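Local coordinates for inosine-uridine preferring nucleoside hydrolase family protein (Bacillus anthracis, PDB 2C40) that belongs to the inosine-uridine preferring nucleoside hydrolase family and holds a calcium ion together with alpha-D-ribofuranose in one pocket, at residues I35-Y40 with T125-D130; N71-D76 with A170-F175; V149-T154 with D192-E197; K261-N266 with V290-N295. All coordinates share one frame; numbering follows the deposited sequence.

Interaction 1 (I35-Y40 with T125-D130). With CA (calcium ion), chain C; RIB (alpha-D-ribofuranose), chain D.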
# COMPACT_ATOMS: atom_id res chain seq x y z
N ILE A 35 -1.33 -14.30 14.86
CA ILE A 35 0.05 -14.79 14.94
C ILE A 35 0.94 -13.93 14.03
O ILE A 35 0.57 -13.63 12.88
CB ILE A 35 0.17 -16.36 14.66
CG1 ILE A 35 1.58 -16.86 15.01
CG2 ILE A 35 -0.25 -16.71 13.20
CD1 ILE A 35 1.78 -18.33 14.78
N PRO A 36 2.09 -13.47 14.55
CA PRO A 36 2.96 -12.58 13.78
C PRO A 36 3.82 -13.28 12.69
O PRO A 36 5.05 -13.23 12.71
CB PRO A 36 3.79 -11.90 14.89
CG PRO A 36 3.97 -12.94 15.88
CD PRO A 36 2.61 -13.67 15.92
N ALA A 37 3.16 -13.92 11.73
CA ALA A 37 3.85 -14.69 10.70
C ALA A 37 3.96 -13.80 9.46
O ALA A 37 5.00 -13.17 9.25
CB ALA A 37 3.13 -16.00 10.43
N ASP A 38 2.90 -13.69 8.66
CA ASP A 38 2.91 -12.77 7.51
C ASP A 38 2.48 -11.35 7.90
O ASP A 38 1.77 -10.67 7.17
CB ASP A 38 2.03 -13.31 6.43
CG ASP A 38 2.28 -12.69 5.10
OD1 ASP A 38 1.37 -12.84 4.28
OD2 ASP A 38 3.32 -12.05 4.89
N CYS A 39 2.88 -10.95 9.09
CA CYS A 39 2.53 -9.65 9.63
C CYS A 39 3.44 -9.33 10.80
O CYS A 39 4.06 -10.20 11.37
CB CYS A 39 1.06 -9.59 10.10
SG CYS A 39 0.64 -10.40 11.68
N TYR A 40 3.52 -8.04 11.10
CA TYR A 40 3.98 -7.56 12.38
C TYR A 40 2.79 -7.54 13.34
O TYR A 40 1.69 -7.20 12.96
CB TYR A 40 4.62 -6.18 12.21
CG TYR A 40 5.98 -6.23 11.54
CD1 TYR A 40 6.11 -6.27 10.14
CD2 TYR A 40 7.13 -6.30 12.30
CE1 TYR A 40 7.37 -6.35 9.54
CE2 TYR A 40 8.39 -6.35 11.70
CZ TYR A 40 8.50 -6.36 10.32
OH TYR A 40 9.75 -6.42 9.79
N THR A 125 -5.77 -19.31 8.99
CA THR A 125 -5.34 -18.76 7.76
C THR A 125 -3.87 -18.28 7.74
O THR A 125 -3.40 -17.83 6.71
CB THR A 125 -6.30 -17.66 7.23
OG1 THR A 125 -6.38 -16.53 8.12
CG2 THR A 125 -7.66 -18.24 7.00
N GLY A 126 -3.15 -18.48 8.85
CA GLY A 126 -1.71 -18.43 8.91
C GLY A 126 -1.16 -19.82 9.26
O GLY A 126 -1.86 -20.83 9.15
N PRO A 127 0.12 -19.90 9.69
CA PRO A 127 0.76 -21.11 10.21
C PRO A 127 -0.01 -21.77 11.36
O PRO A 127 -0.86 -21.12 11.97
CB PRO A 127 2.07 -20.55 10.75
CG PRO A 127 2.37 -19.40 9.87
CD PRO A 127 1.05 -18.76 9.72
N LEU A 128 0.34 -23.02 11.71
CA LEU A 128 -0.41 -23.79 12.69
C LEU A 128 0.14 -23.76 14.10
O LEU A 128 -0.37 -24.44 14.94
CB LEU A 128 -0.52 -25.24 12.23
CG LEU A 128 -1.55 -25.50 11.12
CD1 LEU A 128 -1.31 -26.91 10.61
CD2 LEU A 128 -2.97 -25.32 11.64
N THR A 129 1.14 -22.94 14.38
CA THR A 129 1.89 -23.12 15.64
C THR A 129 1.11 -22.79 16.92
O THR A 129 1.32 -23.48 17.93
CB THR A 129 3.37 -22.61 15.60
OG1 THR A 129 3.74 -21.87 16.80
CG2 THR A 129 3.73 -21.94 14.37
N ASP A 130 0.16 -21.85 16.88
CA ASP A 130 -0.70 -21.64 18.09
C ASP A 130 -1.55 -22.89 18.41
O ASP A 130 -1.82 -23.20 19.59
CB ASP A 130 -1.64 -20.42 17.95
CG ASP A 130 -0.92 -19.06 18.04
OD1 ASP A 130 0.11 -18.93 18.73
OD2 ASP A 130 -1.44 -18.10 17.41
CA CA C . -2.53 -15.61 5.90
O5 RIB D . 1.01 -19.30 1.37
C5 RIB D . -0.16 -18.45 1.27
C4 RIB D . -0.25 -17.62 2.55
O4 RIB D . 0.88 -16.73 2.55
C3 RIB D . -1.52 -16.78 2.80
O3 RIB D . -2.27 -17.38 3.91
C2 RIB D . -1.03 -15.27 2.99
O2 RIB D . -1.48 -14.38 4.11
C1 RIB D . 0.52 -15.40 3.00
O HOH W 1 -0.24 -16.54 5.85
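Ile-35 reaches Thr-129 through an extended side chain: CG1 stands anti to the backbone N (chi1 -169°), and CD1 continues straight on (chi2 180°) to lie 4.1 Å from Thr-129 CG2, the two side chains crossing at about a right angle. Asp-130 runs alongside Ile-35 in the reverse direction, its OD2 3.6 Å from Ile-35 CB, while its OD1 accepts from the hydroxyls of Ser-65 and Ser-67. The carboxylate can therefore lie beside a hydrocarbon and still have polar partners. Pro-127 supplies the other apolar surface. Its CG and CD both press on Ala-37 CB, which is 3.5 Å from Pro-127 CG; a small methyl against a rigid ring suits two loops that come this close. Pro-36, centre of an inverse gamma turn, bends the chain between Ile-35 and Ala-37.

At the pocket end, Thr-125 O binds the calcium ion at 2.5 Å, and the ion in turn holds the sugar by its O2 at 2.4 Å and its O3 at 2.7 Å. A water, Asp-9, Asp-14 and Asp-247 also bind the metal. Asp-38 OD1 lies in contact with that sugar, 3.0 Å from ribofuranose C1, and the backbone N of Asp-38 donates to Asp-9. The direct contact between the two segments is thus mainly apolar, with no hydrogen bond across it, and the polar links gather at the calcium ion and the sugar.

Interaction 2 (N71-D76 with A170-F175). With RIB (alpha-D-ribofuranose), chain D.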
# COMPACT_ATOMS: atom_id res chain seq x y z
N ASN A 71 10.76 -20.42 10.11
CA ASN A 71 11.16 -19.83 8.84
C ASN A 71 10.31 -18.58 8.59
O ASN A 71 9.20 -18.69 8.08
CB ASN A 71 11.00 -20.87 7.73
CG ASN A 71 11.87 -22.07 7.95
OD1 ASN A 71 13.07 -21.91 8.07
ND2 ASN A 71 11.28 -23.30 8.00
N PRO A 72 10.81 -17.40 9.02
CA PRO A 72 10.02 -16.15 8.92
C PRO A 72 9.58 -15.74 7.48
O PRO A 72 10.25 -16.08 6.54
CB PRO A 72 10.93 -15.11 9.55
CG PRO A 72 11.95 -15.93 10.40
CD PRO A 72 12.13 -17.18 9.65
N PHE A 73 8.44 -15.08 7.33
CA PHE A 73 7.98 -14.56 6.03
C PHE A 73 8.85 -13.40 5.56
O PHE A 73 9.57 -12.80 6.36
CB PHE A 73 6.53 -14.08 6.13
CG PHE A 73 5.48 -15.16 6.01
CD1 PHE A 73 5.09 -15.94 7.12
CD2 PHE A 73 4.79 -15.33 4.85
CE1 PHE A 73 4.15 -16.89 7.03
CE2 PHE A 73 3.78 -16.29 4.74
CZ PHE A 73 3.48 -17.09 5.82
N PRO A 74 8.86 -13.12 4.23
CA PRO A 74 9.59 -11.97 3.72
C PRO A 74 9.12 -10.67 4.37
O PRO A 74 7.92 -10.53 4.59
CB PRO A 74 9.26 -11.98 2.20
CG PRO A 74 8.91 -13.44 1.92
CD PRO A 74 8.27 -13.92 3.14
N LYS A 75 10.03 -9.74 4.68
CA LYS A 75 9.63 -8.51 5.36
C LYS A 75 8.56 -7.75 4.58
O LYS A 75 7.63 -7.21 5.17
CB LYS A 75 10.80 -7.59 5.61
CG LYS A 75 10.42 -6.37 6.50
CD LYS A 75 11.35 -5.21 6.36
CE LYS A 75 12.05 -4.94 7.67
NZ LYS A 75 12.63 -3.59 7.77
N ASP A 76 8.69 -7.67 3.26
CA ASP A 76 7.82 -6.74 2.49
C ASP A 76 6.36 -7.19 2.50
O ASP A 76 5.46 -6.37 2.52
CB ASP A 76 8.37 -6.41 1.08
N ALA A 170 7.36 -26.50 -0.91
CA ALA A 170 6.41 -26.23 0.17
C ALA A 170 5.60 -24.96 -0.07
O ALA A 170 5.98 -24.07 -0.87
CB ALA A 170 7.14 -26.09 1.50
N GLU A 171 4.51 -24.87 0.67
CA GLU A 171 3.67 -23.70 0.73
C GLU A 171 4.03 -22.96 2.03
O GLU A 171 4.51 -23.58 2.99
CB GLU A 171 2.23 -24.17 0.67
CG GLU A 171 1.19 -23.17 0.97
CD GLU A 171 1.03 -22.90 2.44
OE1 GLU A 171 0.70 -21.74 2.69
OE2 GLU A 171 1.26 -23.82 3.33
N TRP A 172 3.86 -21.63 2.05
CA TRP A 172 4.34 -20.76 3.13
C TRP A 172 3.80 -21.01 4.54
O TRP A 172 4.56 -20.94 5.52
CB TRP A 172 4.16 -19.25 2.76
CG TRP A 172 5.45 -18.63 2.29
CD1 TRP A 172 5.78 -18.27 1.02
CD2 TRP A 172 6.60 -18.40 3.09
NE1 TRP A 172 7.06 -17.78 0.98
CE2 TRP A 172 7.59 -17.86 2.25
CE3 TRP A 172 6.89 -18.55 4.46
CZ2 TRP A 172 8.85 -17.51 2.72
CZ3 TRP A 172 8.12 -18.19 4.92
CH2 TRP A 172 9.09 -17.68 4.06
N ASN A 173 2.49 -21.17 4.70
CA ASN A 173 1.95 -21.44 6.05
C ASN A 173 2.54 -22.71 6.68
O ASN A 173 2.78 -22.74 7.89
CB ASN A 173 0.41 -21.44 6.07
CG ASN A 173 -0.19 -20.03 5.87
OD1 ASN A 173 0.48 -19.02 6.08
ND2 ASN A 173 -1.48 -19.98 5.54
N SER A 174 2.77 -23.75 5.87
CA SER A 174 3.45 -24.95 6.32
C SER A 174 4.93 -24.70 6.57
O SER A 174 5.46 -25.05 7.62
CB SER A 174 3.35 -26.10 5.31
OG SER A 174 2.03 -26.20 4.80
N PHE A 175 5.60 -24.10 5.60
CA PHE A 175 7.03 -23.78 5.72
C PHE A 175 7.39 -22.96 6.99
O PHE A 175 8.39 -23.21 7.60
CB PHE A 175 7.48 -23.07 4.46
CG PHE A 175 8.98 -22.79 4.39
CD1 PHE A 175 9.88 -23.84 4.32
CD2 PHE A 175 9.46 -21.48 4.34
CE1 PHE A 175 11.23 -23.62 4.24
CE2 PHE A 175 10.83 -21.22 4.27
CZ PHE A 175 11.73 -22.27 4.19
O5 RIB D . 1.01 -19.30 1.37
C5 RIB D . -0.16 -18.45 1.27
C4 RIB D . -0.25 -17.62 2.55
O4 RIB D . 0.88 -16.73 2.55
C3 RIB D . -1.52 -16.78 2.80
O3 RIB D . -2.27 -17.38 3.91
C2 RIB D . -1.03 -15.27 2.99
O2 RIB D . -1.48 -14.38 4.11
C1 RIB D . 0.52 -15.40 3.00
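Phe-73 and Trp-172 form the dense middle of this contact, an offset face-to-face stack with ring centroids 4.5 Å apart and planes at 25°. Trp-172 CE3 sits over the centre of the Phe-73 ring. On that same indole face Pro-74 arrives tip to tip, its CD 3.7 Å from Trp-172 CZ2, whereas Phe-175 turns its edge, through CD2, to the opposite face near the rim. Asn-71 O meets the indole at its edge.

Asn-71 CG is anti to its carbonyl carbon (chi1 -61°), which sets it over the Phe-175 ring; the amide stacks there with the planes 12° apart, and CB makes a CH-pi contact. Its ND2 donates to Phe-175 O at 2.9 Å in an almost straight bond, and binds Gln-276 as well. Toward the sugar, Glu-171 caps the helix: its OE1 accepts from Asn-173 N, approaching above the carboxylate plane, and from the ribofuranose O5 at 2.8 Å, while OE2 takes both Ser-174 N and OG. Asn-173 ND2 reaches the ribofuranose O3 at 3.2 Å, besides bonding Met-151 O and Thr-125 O.

On the solvent side the exposed Pro-72 is the loose part, its CB pointing away from 170-175, although its carbonyl O still comes close to the indole.

Around the stack, Trp-77 of the short helix 75-78 meets Trp-172 edge-to-face, Trp-176 of helix 172-176 packs on Phe-73, and Glu-171 and Asn-173 rest on strand 145-151.

Interaction 3 (V149-T154 with D192-E197)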
# COMPACT_ATOMS: atom_id res chain seq x y z
N VAL A 149 -10.30 -26.12 9.53
CA VAL A 149 -10.16 -25.66 8.17
C VAL A 149 -8.93 -24.78 8.11
O VAL A 149 -8.81 -23.81 8.81
CB VAL A 149 -11.41 -24.91 7.66
CG1 VAL A 149 -11.32 -24.64 6.15
CG2 VAL A 149 -12.66 -25.77 7.96
N TRP A 150 -7.99 -25.17 7.26
CA TRP A 150 -6.69 -24.54 7.17
C TRP A 150 -6.30 -24.25 5.73
O TRP A 150 -6.42 -25.09 4.83
CB TRP A 150 -5.64 -25.44 7.85
CG TRP A 150 -4.24 -24.88 7.91
CD1 TRP A 150 -3.84 -23.62 8.33
CD2 TRP A 150 -3.06 -25.56 7.51
NE1 TRP A 150 -2.49 -23.49 8.20
CE2 TRP A 150 -1.97 -24.67 7.71
CE3 TRP A 150 -2.80 -26.84 7.00
CZ2 TRP A 150 -0.65 -25.01 7.43
CZ3 TRP A 150 -1.49 -27.19 6.70
CH2 TRP A 150 -0.42 -26.26 6.90
N MET A 151 -5.81 -23.02 5.55
CA MET A 151 -5.07 -22.63 4.38
C MET A 151 -3.62 -23.07 4.55
O MET A 151 -2.84 -22.50 5.31
CB MET A 151 -5.15 -21.11 4.17
CG MET A 151 -4.75 -20.67 2.71
SD MET A 151 -2.98 -20.76 2.27
CE MET A 151 -3.05 -21.71 0.79
N GLY A 152 -3.25 -24.08 3.81
CA GLY A 152 -1.87 -24.57 3.84
C GLY A 152 -1.66 -25.67 2.82
O GLY A 152 -2.62 -26.28 2.30
N GLY A 153 -0.39 -25.87 2.50
CA GLY A 153 0.06 -27.02 1.72
C GLY A 153 -0.11 -26.84 0.24
O GLY A 153 -0.73 -25.88 -0.21
N THR A 154 0.49 -27.78 -0.49
CA THR A 154 0.29 -27.97 -1.92
C THR A 154 0.74 -29.38 -2.33
O THR A 154 1.66 -29.98 -1.72
CB THR A 154 1.02 -26.85 -2.77
OG1 THR A 154 0.68 -26.95 -4.15
CG2 THR A 154 2.56 -26.89 -2.61
N ASP A 192 -9.96 -30.05 6.86
CA ASP A 192 -10.21 -29.52 5.56
C ASP A 192 -9.04 -28.59 5.18
O ASP A 192 -8.68 -27.67 5.94
CB ASP A 192 -11.55 -28.76 5.52
CG ASP A 192 -12.78 -29.64 5.94
OD1 ASP A 192 -12.80 -30.87 5.74
OD2 ASP A 192 -13.74 -29.04 6.47
N LEU A 193 -8.46 -28.84 4.01
CA LEU A 193 -7.29 -28.11 3.46
C LEU A 193 -7.67 -27.28 2.26
O LEU A 193 -8.16 -27.82 1.26
CB LEU A 193 -6.23 -29.05 2.87
CG LEU A 193 -4.94 -29.36 3.58
CD1 LEU A 193 -3.92 -29.93 2.60
CD2 LEU A 193 -4.39 -28.14 4.32
N ILE A 194 -7.44 -25.97 2.36
CA ILE A 194 -7.38 -25.11 1.17
C ILE A 194 -5.87 -24.97 0.77
O ILE A 194 -5.09 -24.25 1.41
CB ILE A 194 -8.10 -23.76 1.37
CG1 ILE A 194 -9.60 -23.97 1.47
CG2 ILE A 194 -7.82 -22.79 0.24
CD1 ILE A 194 -10.09 -24.60 2.77
N THR A 195 -5.48 -25.75 -0.23
CA THR A 195 -4.12 -25.75 -0.76
C THR A 195 -3.91 -24.58 -1.73
O THR A 195 -4.88 -23.96 -2.19
CB THR A 195 -3.84 -27.06 -1.49
OG1 THR A 195 -4.67 -27.14 -2.68
CG2 THR A 195 -4.08 -28.27 -0.54
N LEU A 196 -2.66 -24.31 -2.10
CA LEU A 196 -2.41 -23.39 -3.20
C LEU A 196 -3.28 -23.66 -4.45
O LEU A 196 -3.79 -22.68 -5.04
CB LEU A 196 -0.94 -23.36 -3.58
CG LEU A 196 0.02 -22.84 -2.48
CD1 LEU A 196 1.49 -23.04 -2.91
CD2 LEU A 196 -0.23 -21.37 -2.11
N GLU A 197 -3.43 -24.94 -4.85
CA GLU A 197 -4.14 -25.34 -6.09
C GLU A 197 -5.64 -25.13 -5.99
O GLU A 197 -6.31 -25.00 -7.01
CB GLU A 197 -4.08 -26.86 -6.39
CG GLU A 197 -2.77 -27.55 -6.38
CD GLU A 197 -2.31 -27.91 -4.99
OE1 GLU A 197 -2.45 -29.07 -4.57
OE2 GLU A 197 -1.80 -27.00 -4.36
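Trp-150 and Ile-194 carry the backbone ladder between two neighbouring parallel strands. Trp-150 N donates to Asp-192 O, and Trp-150 O receives Ile-194 N at 2.8 Å. Gly-152 N then turns to Ile-194 O, a more bent bond (N-H...O 142°). Past the strand ends Leu-196 N still reaches Gly-153 O, at 3.1 Å, so the two segments stay paired into the loops. CA-H...O contacts, such as Met-151 CA to Ile-194 O, fill in between.

Apolar contacts divide between the faces of the sheet. On one, Val-149 CG1 touches Ile-194 CD1 at 3.6 Å, beta-branched residues that suit a strand. The flexible chain of Met-151 is bent at chi2, which places SD, and at chi3 (128°), which places CE 3.3 Å from Ile-194 O and 4.1 Å from Leu-196 CD2. On the other face Trp-150 and Leu-193 run side by side, CE3 to CD2, and Gly-152 CA rests so closely on the indole that a residue without a side chain suits the place. The strands are joined through helices 172-176 and 178-186, a beta-alpha-beta crossover within the parallel part of the sheet, and Met-151 touches the bound ribofuranose where strand 145-151 ends. Gly-153, with phi of 82°, takes a backbone shape that glycine adopts readily.

Polar side chains meet in the loops beyond. Thr-154 OG1 donates to Glu-197 OE2, though the modelled separation is doubtfully short; Glu-197 OE1 accepts from Phe-155 N.

Two further polar links lead to other parts of the chain: Trp-150 NE1 bonds Gly-126 O, and the backbone N of Gly-153 donates to Glu-171 OE2.

Interaction 4 (K261-N266 with V290-N295)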
# COMPACT_ATOMS: atom_id res chain seq x y z
N LYS A 261 -15.81 -28.50 -3.83
CA LYS A 261 -15.85 -29.92 -3.56
C LYS A 261 -14.65 -30.24 -2.70
O LYS A 261 -13.79 -29.42 -2.51
CB LYS A 261 -15.78 -30.71 -4.85
CG LYS A 261 -17.10 -30.76 -5.60
CD LYS A 261 -16.87 -30.33 -7.02
CE LYS A 261 -18.04 -30.59 -7.93
NZ LYS A 261 -17.84 -31.95 -8.42
N VAL A 262 -14.62 -31.46 -2.21
CA VAL A 262 -13.52 -31.93 -1.39
C VAL A 262 -13.17 -33.39 -1.80
O VAL A 262 -14.06 -34.22 -1.99
CB VAL A 262 -13.94 -31.83 0.08
CG1 VAL A 262 -13.23 -32.84 0.92
CG2 VAL A 262 -13.66 -30.44 0.60
N GLN A 263 -11.87 -33.66 -1.97
CA GLN A 263 -11.36 -35.01 -2.17
C GLN A 263 -10.49 -35.36 -0.96
O GLN A 263 -9.53 -34.66 -0.62
CB GLN A 263 -10.54 -35.16 -3.47
CG GLN A 263 -11.25 -35.96 -4.59
CD GLN A 263 -11.31 -37.47 -4.35
OE1 GLN A 263 -11.27 -37.94 -3.21
NE2 GLN A 263 -11.35 -38.23 -5.42
N THR A 264 -10.86 -36.45 -0.32
CA THR A 264 -10.08 -36.98 0.78
C THR A 264 -8.86 -37.68 0.22
O THR A 264 -8.99 -38.56 -0.63
CB THR A 264 -10.92 -37.95 1.61
OG1 THR A 264 -12.04 -37.24 2.14
CG2 THR A 264 -10.08 -38.57 2.74
N ILE A 265 -7.69 -37.24 0.66
CA ILE A 265 -6.44 -37.89 0.32
C ILE A 265 -5.66 -38.11 1.61
O ILE A 265 -5.91 -37.42 2.57
CB ILE A 265 -5.62 -37.10 -0.77
CG1 ILE A 265 -4.97 -35.84 -0.23
CG2 ILE A 265 -6.48 -36.78 -2.06
CD1 ILE A 265 -3.62 -35.59 -0.91
N ASN A 266 -4.78 -39.12 1.62
CA ASN A 266 -3.89 -39.41 2.74
C ASN A 266 -2.56 -38.74 2.50
O ASN A 266 -2.01 -38.78 1.38
CB ASN A 266 -3.67 -40.91 2.93
CG ASN A 266 -4.94 -41.65 3.32
OD1 ASN A 266 -5.79 -41.15 4.05
ND2 ASN A 266 -5.07 -42.82 2.79
N VAL A 290 -9.27 -32.16 0.78
CA VAL A 290 -8.67 -31.14 -0.02
C VAL A 290 -9.70 -30.45 -0.92
O VAL A 290 -10.38 -31.09 -1.71
CB VAL A 290 -7.49 -31.73 -0.88
CG1 VAL A 290 -6.86 -30.64 -1.74
CG2 VAL A 290 -6.42 -32.33 0.02
N VAL A 291 -9.80 -29.14 -0.80
CA VAL A 291 -10.80 -28.41 -1.53
C VAL A 291 -10.38 -28.35 -3.00
O VAL A 291 -9.19 -28.22 -3.31
CB VAL A 291 -11.01 -27.02 -0.94
CG1 VAL A 291 -11.87 -26.11 -1.85
CG2 VAL A 291 -11.64 -27.17 0.44
N TYR A 292 -11.35 -28.49 -3.91
CA TYR A 292 -11.13 -28.21 -5.32
C TYR A 292 -12.44 -27.78 -5.99
O TYR A 292 -13.51 -27.81 -5.39
CB TYR A 292 -10.52 -29.42 -6.01
CG TYR A 292 -11.46 -30.58 -6.17
CD1 TYR A 292 -11.82 -31.34 -5.08
CD2 TYR A 292 -11.97 -30.91 -7.41
CE1 TYR A 292 -12.69 -32.44 -5.22
CE2 TYR A 292 -12.87 -32.02 -7.58
CZ TYR A 292 -13.22 -32.77 -6.46
OH TYR A 292 -14.06 -33.85 -6.57
N ASP A 293 -12.32 -27.37 -7.25
CA ASP A 293 -13.45 -27.08 -8.11
C ASP A 293 -14.37 -26.08 -7.45
O ASP A 293 -15.56 -26.35 -7.25
CB ASP A 293 -14.19 -28.35 -8.52
CG ASP A 293 -15.18 -28.10 -9.64
OD1 ASP A 293 -15.00 -27.08 -10.35
OD2 ASP A 293 -16.14 -28.89 -9.83
N VAL A 294 -13.79 -24.92 -7.13
CA VAL A 294 -14.52 -23.79 -6.57
C VAL A 294 -15.43 -23.19 -7.65
O VAL A 294 -15.03 -23.02 -8.80
CB VAL A 294 -13.56 -22.75 -5.98
CG1 VAL A 294 -14.32 -21.60 -5.39
CG2 VAL A 294 -12.65 -23.36 -4.91
N ASN A 295 -16.68 -22.90 -7.29
CA ASN A 295 -17.58 -22.23 -8.20
C ASN A 295 -17.22 -20.73 -8.20
O ASN A 295 -17.38 -20.02 -7.19
CB ASN A 295 -19.05 -22.50 -7.85
CG ASN A 295 -20.00 -22.05 -8.93
OD1 ASN A 295 -20.00 -20.87 -9.28
ND2 ASN A 295 -20.81 -22.95 -9.44
O HOH W 2 -14.45 -36.07 -4.34
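Lys-261 opens the pairing with Tyr-292, its N donating to Tyr-292 O at 2.9 Å and its O receiving Tyr-292 N, which comes from above the carbonyl plane. The tyrosine holds CG between its backbone N and carbonyl carbon (chi1 71°), the crowded position, and the ring lies with one face under Lys-261 CB, 3.9 Å from that atom to the ring centroid. Farther out the lysine chain runs beside Asp-293, pointing the same way: Lys-261 CE is 3.2 Å from Asp-293 OD2, and Lys-261 NZ makes a long salt bridge to Asp-293 OD2 at 3.8 Å. A long amphipathic side chain can serve both partners at an exposed surface.

Val-262 turns to the other face, its CG2 3.8 Å from Val-291 CG2 in a non-hydrogen-bonded pair; Phe-253 of helix 246-255 touches both valines. Water links Val-262 O, at 3.0 Å, to Tyr-292 OH.

Gln-263 restores the hydrogen-bonded register, exchanging N and O with Val-290. Its N also lies at the edge of the Tyr-292 ring, and its CG packs 3.9 Å from Tyr-292 CE1. Ile-265 ends the contact, CG1 against Val-290 CG2 at 3.8 Å.

Strand 286-292 runs parallel to its other neighbour, 191-194, and so continues the parallel part of the sheet; 261-269 and then 279-281 add an antiparallel margin to this alpha/beta fold.

How the interactions relate
From the N terminus, the loop after strand 27-34 is met again at 125-130, closing interaction 1 over 84 intervening residues. Interaction 2 opens inside that span, at 71-76, and closes at 170-175, so the two cross; both border the ribofuranose. Interaction 3 opens at 149-154, before interaction 2 has closed, and closes at 192-197, crossing it in turn while following interaction 1 in series. These three touch one another. Interaction 4 comes last, in series with all the others, running from 261-266 to 290-295 with strand 279-281 between. It touches interaction 3 where strands 191-194 and 286-292 adjoin, linking the antiparallel margin beyond 286-292 to the parallel strands that lead to the pocket.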